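Local coordinates for rifamycin polyketide synthase (Amycolatopsis mediterranei, PDB 4LN9), which probably dehydrates a beta-hydroxyacyl polyketide intermediate, as the double-hotdog dehydratase domain of the terminal module of the rifamycin polyketide synthase, at residues Y192-T197 and S245-A250; A237-A242 and L292-V297; H64-D69 and G230-H235. All coordinates share one frame; numbering follows the deposited sequence.

Contact 1 of 3, residues Y192-T197 and S245-A250; sequences YGYGPT and STMVSA
The phenol oxygen of Tyr192 is hydrogen-bonded to the backbone N of Arg262, which ties down the outer end of a ring whose face receives the side chain of Met247. This methionine accounts for 76 of the 133 Å² buried between 192-197 and 245-250, more than the two tyrosines it meets contribute together.

Its methyl does the touching. Met247 CE lies 3.3 Å from the centroid of the Tyr192 ring, only 5° off the ring normal, so it sits over the centre of the face and not over one bond. The distances to individual carbons agree: Met247 CE is 3.5 Å from Tyr192 CZ and 3.7 Å from Tyr192 CG across the ring. This is a CH-pi contact. The sulfur follows behind it, with Met247 SD 4.4 Å from the same centroid and still over the face, completing a Met-aromatic pair. A bend at the last torsion of the methionine (chi3 46°) turns the methyl onto the ring, and the side chain crosses both tyrosines at about a right angle.

Tyr194 uses a different surface. The same methyl lies at its edge, near the ring plane, with Met247 CE 3.6 Å from Tyr194 OH. One methyl thus meets the face of Tyr192 and the edge of Tyr194. Both tyrosines belong to the Tyr-x-Tyr-Gly-Pro signature of polyketide dehydratases, which the methionine packs against helix 236-251.

Tyr194 also meets the ring of His244, one turn before Met247. Strand 192-194 pairs with strand 70-72 through Gly193 and Ala71, while helix 236-251 presents Met247 to it and leans through Val248 on Leu180 and on Ala183, Tyr184 and Leu187 of helix 183-190.

Contact 2 of 3, residues A237-A242 and L292-V297; sequences ALLDAA and LSLEAV
Leu294 reaches from strand 291-297 to Leu239 and Ala242 of helix 236-251, and its course can be followed atom by atom. The CB leaves the strand toward the helix but is still 6.1 Å from Ala242 CB. At the branch point the gap has narrowed, Leu294 CG being 4.9 Å from Ala242 CB. Of the two methyls CD2 does most of the touching. Leu294 CD2 comes to 3.7 Å from Leu239 CD1, and the same methyl is 4.2 Å from Ala242 CB. Leu294 CD1 lies beside the alanine too, at 4.4 Å from Ala242 CB.

CD2 thus rests against two residues spaced i, i+3 on the helix, whose facing methyls, Leu239 CD1 and Ala242 CB, are 4.6 Å apart. Leu239 gets there by its torsions: its CA-CB bond does not aim at the strand, but CG stands anti to the backbone N (chi1 -173°), and a chi2 of 55° then turns the CD1 branch toward Leu294. Ala242 brings only its CB, which lets the backbones approach: the CA atoms of Ala242 and Ala296 are 7.9 Å apart.

The interface is wholly apolar, and all three touching residues are buried. Within the sheet Leu294 is flanked by Val284 of strand 279-285 and Leu307 of strand 303-313. Strand alternation sends the next side chain, Glu295, to the other face, where its carboxylate is held by the backbone N atoms of Ala164 and Phe165. Leucine and alanine from a long helix lie against the inward-facing residues of a curved antiparallel sheet, as expected of the core of a hotdog fold, here probably the second of the pair.

Contact 3 of 3, residues H64-D69 and G230-H235; sequences HPWLAD and GRFGIH
Trp66, His235 and Phe232 supply the 116 Å² buried here, the indole giving 56 Å² of it, and they probably join the two halves of the double hotdog: Trp66 stands on a 3-10 turn of the first, the other two in the loop that leads into helix 236-251 of the second.

The evidence for an edge-to-face pair lies in the ring geometry. The edge of His235 is turned toward the face of the six-membered ring of Trp66, with centroids 4.7 Å apart and planes at 53°, inclined well short of perpendicular. The closest atoms are Trp66 CZ3 and His235 CE1, at 3.7 Å. The CB of His235 does not point at the indole, but CG anti to the backbone N (chi1 -170°) brings the ring end there. His235 is also the N-cap of helix 236-251; its ND1 is hydrogen-bonded to the backbone N of Ala237, which helps to hold the imidazole in the rotation that presents CE1.

Phe232 approaches obliquely, Phe232 CZ lying 4.0 Å from Trp66 CZ2, and its ring also meets that of His38. Opposite His235, the Leu67 CD2 methyl lies 3.7 Å above the indole plane, offset toward the rim.

Helix 236-251 connects all three contacts: His235 of contact 3 caps it, and contacts 2 and 1 follow along it. Contacts 1 and 2 have centres about 12 Å apart; Asp240 OD2, hydrogen-bonded to His244, packs 3.2 Å from Tyr194 CE1. Asp240, in an Asp-x-x-x-His motif on this shared helix, is probably the catalytic aspartate, as in related dehydratases, consistent with contact 1 bordering the substrate cleft. Contacts 1 and 3, about 16 Å apart, meet where Gly195 N is 2.8 Å from Asp69 O, a probable hydrogen bond. Contacts 2 and 3, about 15 Å apart, pack Leu239 CB 4.1 Å from Ile234 CD1. Contact 2, facing the sheet, lies deepest, its centre 8 Å from the chain centre.

Contact 1 of 3, residues Y192-T197 and S245-A250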
loop_
_atom_site.group_PDB
_atom_site.type_symbol
_atom_site.label_atom_id
_atom_site.label_comp_id
_atom_site.label_asym_id
_atom_site.label_seq_id
_atom_site.Cartn_x
_atom_site.Cartn_y
_atom_site.Cartn_z
ATOM N N TYR A 192 6.175 -34.641 -6.674
ATOM C CA TYR A 192 6.701 -33.642 -5.741
ATOM C C TYR A 192 8.171 -33.349 -6.026
ATOM O O TYR A 192 9.047 -34.105 -5.607
ATOM C CB TYR A 192 6.565 -34.133 -4.295
ATOM C CG TYR A 192 5.143 -34.361 -3.835
ATOM C CD1 TYR A 192 4.363 -33.306 -3.380
ATOM C CD2 TYR A 192 4.636 -35.649 -3.708
ATOM C CE1 TYR A 192 3.082 -33.516 -2.904
ATOM C CE2 TYR A 192 3.357 -35.870 -3.231
ATOM C CZ TYR A 192 2.587 -34.801 -2.827
ATOM O OH TYR A 192 1.312 -35.015 -2.354
ATOM N N GLY A 193 8.450 -32.179 -6.594
ATOM C CA GLY A 193 9.824 -31.824 -6.935
ATOM C C GLY A 193 10.514 -30.989 -5.869
ATOM O O GLY A 193 10.676 -29.780 -6.035
ATOM N N TYR A 194 11.006 -31.639 -4.818
ATOM C CA TYR A 194 11.789 -30.931 -3.810
ATOM C C TYR A 194 13.252 -30.817 -4.218
ATOM O O TYR A 194 13.986 -31.805 -4.215
ATOM C CB TYR A 194 11.679 -31.608 -2.442
ATOM C CG TYR A 194 10.274 -31.659 -1.886
ATOM C CD1 TYR A 194 9.606 -30.498 -1.510
ATOM C CD2 TYR A 194 9.649 -32.876 -1.656
ATOM C CE1 TYR A 194 8.335 -30.549 -0.968
ATOM C CE2 TYR A 194 8.379 -32.938 -1.117
ATOM C CZ TYR A 194 7.721 -31.773 -0.784
ATOM O OH TYR A 194 6.453 -31.835 -0.252
ATOM N N GLY A 195 13.681 -29.597 -4.520
ATOM C CA GLY A 195 15.099 -29.307 -4.673
ATOM C C GLY A 195 15.809 -29.203 -3.338
ATOM O O GLY A 195 15.186 -29.347 -2.286
ATOM N N PRO A 196 17.102 -28.847 -3.375
ATOM C CA PRO A 196 18.019 -28.887 -2.237
ATOM C C PRO A 196 17.533 -28.082 -1.034
ATOM O O PRO A 196 17.753 -28.495 0.105
ATOM C CB PRO A 196 19.298 -28.270 -2.801
ATOM C CG PRO A 196 19.255 -28.606 -4.251
ATOM C CD PRO A 196 17.804 -28.541 -4.636
ATOM N N THR A 197 16.964 -26.904 -1.274
ATOM C CA THR A 197 16.474 -26.080 -0.174
ATOM C C THR A 197 15.432 -26.816 0.667
ATOM O O THR A 197 15.415 -26.693 1.892
ATOM C CB THR A 197 15.888 -24.744 -0.665
ATOM O OG1 THR A 197 16.870 -24.048 -1.442
ATOM C CG2 THR A 197 15.483 -23.875 0.518
ATOM N N SER A 245 7.841 -34.618 6.083
ATOM C CA SER A 245 8.431 -35.800 6.707
ATOM C C SER A 245 7.466 -36.987 6.722
ATOM O O SER A 245 7.886 -38.137 6.583
ATOM C CB SER A 245 8.904 -35.481 8.128
ATOM O OG SER A 245 7.803 -35.319 9.005
ATOM N N THR A 246 6.170 -36.700 6.815
ATOM C CA THR A 246 5.147 -37.744 6.774
ATOM C C THR A 246 5.113 -38.448 5.420
ATOM O O THR A 246 4.825 -39.643 5.337
ATOM C CB THR A 246 3.743 -37.187 7.090
ATOM O OG1 THR A 246 3.447 -36.093 6.211
ATOM C CG2 THR A 246 3.667 -36.714 8.533
ATOM N N MET A 247 5.367 -37.687 4.360
ATOM C CA MET A 247 5.391 -38.228 3.006
ATOM C C MET A 247 6.697 -38.971 2.758
ATOM O O MET A 247 6.701 -40.086 2.235
ATOM C CB MET A 247 5.242 -37.105 1.979
ATOM C CG MET A 247 3.823 -36.593 1.814
ATOM S SD MET A 247 3.781 -34.934 1.108
ATOM C CE MET A 247 4.959 -35.106 -0.230
ATOM N N VAL A 248 7.807 -38.326 3.104
ATOM C CA VAL A 248 9.106 -38.984 3.100
ATOM C C VAL A 248 9.045 -40.316 3.841
ATOM O O VAL A 248 9.526 -41.335 3.346
ATOM C CB VAL A 248 10.193 -38.095 3.735
ATOM C CG1 VAL A 248 11.449 -38.909 4.009
ATOM C CG2 VAL A 248 10.504 -36.913 2.830
ATOM N N SER A 249 8.375 -40.317 4.990
ATOM C CA SER A 249 8.132 -41.547 5.733
ATOM C C SER A 249 7.422 -42.590 4.872
ATOM O O SER A 249 7.861 -43.736 4.786
ATOM C CB SER A 249 7.315 -41.262 6.995
ATOM O OG SER A 249 7.212 -42.419 7.807
ATOM N N ALA A 250 6.343 -42.179 4.212
ATOM C CA ALA A 250 5.547 -43.099 3.404
ATOM C C ALA A 250 6.300 -43.565 2.158
ATOM O O ALA A 250 6.243 -44.739 1.794
ATOM C CB ALA A 250 4.221 -42.460 3.021
#

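Contact 2 of 3, residues A237-A242 and L292-V297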
loop_
_atom_site.group_PDB
_atom_site.type_symbol
_atom_site.label_atom_id
_atom_site.label_comp_id
_atom_site.label_asym_id
_atom_site.label_seq_id
_atom_site.Cartn_x
_atom_site.Cartn_y
_atom_site.Cartn_z
ATOM N N ALA A 237 10.759 -23.492 3.856
ATOM C CA ALA A 237 11.319 -24.815 3.593
ATOM C C ALA A 237 11.475 -25.639 4.871
ATOM O O ALA A 237 11.238 -26.848 4.868
ATOM C CB ALA A 237 12.647 -24.704 2.855
ATOM N N LEU A 238 11.796 -24.973 5.978
ATOM C CA LEU A 238 11.844 -25.637 7.280
ATOM C C LEU A 238 10.468 -26.144 7.713
ATOM O O LEU A 238 10.316 -27.313 8.071
ATOM C CB LEU A 238 12.441 -24.716 8.348
ATOM C CG LEU A 238 12.951 -25.384 9.630
ATOM C CD1 LEU A 238 14.070 -26.366 9.322
ATOM C CD2 LEU A 238 13.413 -24.340 10.637
ATOM N N LEU A 239 9.450 -25.301 7.572
ATOM C CA LEU A 239 8.090 -25.699 7.913
ATOM C C LEU A 239 7.549 -26.754 6.950
ATOM O O LEU A 239 6.913 -27.719 7.374
ATOM C CB LEU A 239 7.155 -24.489 7.966
ATOM C CG LEU A 239 5.739 -24.776 8.479
ATOM C CD1 LEU A 239 5.793 -25.452 9.841
ATOM C CD2 LEU A 239 4.913 -23.501 8.538
ATOM N N ASP A 240 7.862 -26.610 5.665
ATOM C CA ASP A 240 7.433 -27.597 4.680
ATOM C C ASP A 240 8.019 -28.974 4.969
ATOM O O ASP A 240 7.325 -29.985 4.864
ATOM C CB ASP A 240 7.785 -27.163 3.256
ATOM C CG ASP A 240 7.117 -28.032 2.204
ATOM O OD1 ASP A 240 5.957 -27.740 1.841
ATOM O OD2 ASP A 240 7.730 -29.034 1.778
ATOM N N ALA A 241 9.319 -29.019 5.243
ATOM C CA ALA A 241 9.983 -30.285 5.538
ATOM C C ALA A 241 9.443 -30.894 6.828
ATOM O O ALA A 241 9.291 -32.111 6.933
ATOM C CB ALA A 241 11.488 -30.090 5.631
ATOM N N ALA A 242 9.149 -30.042 7.804
ATOM C CA ALA A 242 8.563 -30.500 9.059
ATOM C C ALA A 242 7.319 -31.336 8.783
ATOM O O ALA A 242 7.190 -32.451 9.282
ATOM C CB ALA A 242 8.222 -29.317 9.954
ATOM N N LEU A 292 -3.478 -33.295 9.985
ATOM C CA LEU A 292 -2.215 -33.364 10.719
ATOM C C LEU A 292 -2.179 -32.309 11.825
ATOM O O LEU A 292 -2.722 -31.216 11.664
ATOM C CB LEU A 292 -1.040 -33.125 9.769
ATOM C CG LEU A 292 -0.798 -34.153 8.665
ATOM C CD1 LEU A 292 0.378 -33.710 7.807
ATOM C CD2 LEU A 292 -0.540 -35.527 9.263
ATOM N N SER A 293 -1.452 -32.598 12.899
ATOM C CA SER A 293 -1.048 -31.568 13.852
ATOM C C SER A 293 0.466 -31.600 13.990
ATOM O O SER A 293 1.098 -32.599 13.653
ATOM C CB SER A 293 -1.700 -31.821 15.214
ATOM O OG SER A 293 -1.241 -33.038 15.777
ATOM N N LEU A 294 1.059 -30.475 14.373
ATOM C CA LEU A 294 2.511 -30.376 14.430
ATOM C C LEU A 294 2.947 -29.636 15.689
ATOM O O LEU A 294 2.301 -28.678 16.113
ATOM C CB LEU A 294 3.054 -29.673 13.181
ATOM C CG LEU A 294 4.518 -29.222 13.206
ATOM C CD1 LEU A 294 5.453 -30.420 13.143
ATOM C CD2 LEU A 294 4.806 -28.259 12.063
ATOM N N GLU A 295 3.978 -30.166 16.346
ATOM C CA GLU A 295 4.730 -29.418 17.352
ATOM C C GLU A 295 6.210 -29.569 17.027
ATOM O O GLU A 295 6.661 -30.655 16.664
ATOM C CB GLU A 295 4.442 -29.975 18.756
ATOM C CG GLU A 295 5.033 -29.164 19.905
ATOM C CD GLU A 295 4.495 -29.579 21.270
ATOM O OE1 GLU A 295 4.560 -30.784 21.597
ATOM O OE2 GLU A 295 4.052 -28.694 22.035
ATOM N N ALA A 296 6.937 -28.457 17.033
ATOM C CA ALA A 296 8.354 -28.485 16.701
ATOM C C ALA A 296 9.155 -27.626 17.673
ATOM O O ALA A 296 8.685 -26.581 18.124
ATOM C CB ALA A 296 8.575 -28.022 15.269
ATOM N N VAL A 297 10.293 -28.158 18.116
ATOM C CA VAL A 297 11.200 -27.430 19.000
ATOM C C VAL A 297 12.565 -27.253 18.340
ATOM O O VAL A 297 12.894 -27.956 17.384
ATOM C CB VAL A 297 11.385 -28.150 20.357
ATOM C CG1 VAL A 297 10.064 -28.242 21.105
ATOM C CG2 VAL A 297 11.995 -29.532 20.159
#

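Contact 3 of 3, residues H64-D69 and G230-H235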
loop_
_atom_site.group_PDB
_atom_site.type_symbol
_atom_site.label_atom_id
_atom_site.label_comp_id
_atom_site.label_asym_id
_atom_site.label_seq_id
_atom_site.Cartn_x
_atom_site.Cartn_y
_atom_site.Cartn_z
ATOM N N HIS A 64 14.545 -14.627 -6.357
ATOM C CA HIS A 64 14.310 -15.607 -5.307
ATOM C C HIS A 64 14.546 -17.001 -5.824
ATOM O O HIS A 64 13.603 -17.776 -5.992
ATOM C CB HIS A 64 12.892 -15.462 -4.757
ATOM C CG HIS A 64 12.591 -14.085 -4.203
ATOM N ND1 HIS A 64 12.052 -13.104 -4.952
ATOM C CD2 HIS A 64 12.847 -13.527 -2.950
ATOM C CE1 HIS A 64 11.955 -11.978 -4.216
ATOM N NE2 HIS A 64 12.438 -12.242 -2.990
ATOM N N PRO A 65 15.810 -17.310 -6.168
ATOM C CA PRO A 65 16.180 -18.525 -6.896
ATOM C C PRO A 65 15.736 -19.787 -6.161
ATOM O O PRO A 65 15.309 -20.756 -6.792
ATOM C CB PRO A 65 17.712 -18.455 -6.938
ATOM C CG PRO A 65 18.033 -17.007 -6.786
ATOM C CD PRO A 65 16.982 -16.474 -5.854
ATOM N N TRP A 66 15.678 -19.703 -4.838
ATOM C CA TRP A 66 15.395 -20.870 -4.017
ATOM C C TRP A 66 13.954 -21.320 -4.111
ATOM O O TRP A 66 13.661 -22.504 -3.920
ATOM C CB TRP A 66 15.801 -20.594 -2.573
ATOM C CG TRP A 66 14.864 -19.658 -1.859
ATOM C CD1 TRP A 66 15.014 -18.291 -1.642
ATOM C CD2 TRP A 66 13.615 -20.016 -1.193
ATOM N NE1 TRP A 66 13.954 -17.794 -0.928
ATOM C CE2 TRP A 66 13.082 -18.781 -0.620
ATOM C CE3 TRP A 66 12.898 -21.190 -1.042
ATOM C CZ2 TRP A 66 11.898 -18.757 0.092
ATOM C CZ3 TRP A 66 11.709 -21.155 -0.316
ATOM C CH2 TRP A 66 11.213 -19.963 0.220
ATOM N N LEU A 67 13.107 -20.466 -4.682
ATOM C CA LEU A 67 11.720 -20.843 -4.948
ATOM C C LEU A 67 11.636 -21.950 -5.996
ATOM O O LEU A 67 10.695 -22.744 -5.996
ATOM C CB LEU A 67 10.897 -19.631 -5.396
ATOM C CG LEU A 67 10.703 -18.467 -4.418
ATOM C CD1 LEU A 67 9.963 -17.318 -5.099
ATOM C CD2 LEU A 67 9.972 -18.914 -3.155
ATOM N N ALA A 68 12.643 -22.027 -6.862
ATOM C CA ALA A 68 12.712 -23.091 -7.857
ATOM C C ALA A 68 12.796 -24.464 -7.196
ATOM O O ALA A 68 12.382 -25.467 -7.779
ATOM C CB ALA A 68 13.893 -22.874 -8.793
ATOM N N ASP A 69 13.176 -24.481 -5.919
ATOM C CA ASP A 69 13.335 -25.740 -5.189
ATOM C C ASP A 69 12.019 -26.327 -4.680
ATOM O O ASP A 69 12.007 -27.389 -4.057
ATOM C CB ASP A 69 14.322 -25.571 -4.034
ATOM C CG ASP A 69 15.760 -25.555 -4.504
ATOM O OD1 ASP A 69 15.997 -25.869 -5.690
ATOM O OD2 ASP A 69 16.647 -25.182 -3.707
ATOM N N GLY A 230 17.441 -17.177 9.000
ATOM C CA GLY A 230 17.539 -16.279 10.142
ATOM C C GLY A 230 16.675 -15.037 10.001
ATOM O O GLY A 230 16.366 -14.377 10.993
ATOM N N ARG A 231 16.298 -14.697 8.769
ATOM C CA ARG A 231 15.498 -13.491 8.528
ATOM C C ARG A 231 13.987 -13.755 8.491
ATOM O O ARG A 231 13.193 -12.817 8.408
ATOM C CB ARG A 231 15.927 -12.783 7.236
ATOM C CG ARG A 231 17.415 -12.494 7.111
ATOM C CD ARG A 231 17.708 -11.735 5.821
ATOM N NE ARG A 231 16.942 -10.492 5.730
ATOM C CZ ARG A 231 16.348 -10.050 4.625
ATOM N NH1 ARG A 231 16.422 -10.752 3.502
ATOM N NH2 ARG A 231 15.691 -8.897 4.638
ATOM N N PHE A 232 13.606 -15.030 8.439
ATOM C CA PHE A 232 12.194 -15.418 8.430
ATOM C C PHE A 232 11.631 -15.522 9.846
ATOM O O PHE A 232 12.377 -15.732 10.802
ATOM C CB PHE A 232 12.010 -16.758 7.715
ATOM C CG PHE A 232 12.042 -16.658 6.219
ATOM C CD1 PHE A 232 10.979 -16.104 5.527
ATOM C CD2 PHE A 232 13.090 -17.204 5.498
ATOM C CE1 PHE A 232 10.987 -16.043 4.147
ATOM C CE2 PHE A 232 13.096 -17.167 4.116
ATOM C CZ PHE A 232 12.047 -16.576 3.439
ATOM N N GLY A 233 10.308 -15.468 9.961
ATOM C CA GLY A 233 9.628 -16.026 11.122
ATOM C C GLY A 233 9.921 -17.508 11.247
ATOM O O GLY A 233 10.594 -17.944 12.182
ATOM N N ILE A 234 9.524 -18.261 10.226
ATOM C CA ILE A 234 10.085 -19.585 9.987
ATOM C C ILE A 234 10.271 -19.812 8.485
ATOM O O ILE A 234 9.410 -19.440 7.687
ATOM C CB ILE A 234 9.181 -20.689 10.575
ATOM C CG1 ILE A 234 9.858 -22.058 10.471
ATOM C CG2 ILE A 234 7.823 -20.695 9.886
ATOM C CD1 ILE A 234 9.194 -23.132 11.303
ATOM N N HIS A 235 11.462 -20.254 8.091
ATOM C CA HIS A 235 11.733 -20.492 6.675
ATOM C C HIS A 235 10.750 -21.479 6.094
ATOM O O HIS A 235 10.471 -22.511 6.713
ATOM C CB HIS A 235 13.174 -20.961 6.462
ATOM C CG HIS A 235 13.595 -21.003 5.009
ATOM N ND1 HIS A 235 12.938 -21.732 4.090
ATOM C CD2 HIS A 235 14.652 -20.387 4.340
ATOM C CE1 HIS A 235 13.526 -21.578 2.890
ATOM N NE2 HIS A 235 14.593 -20.778 3.050
#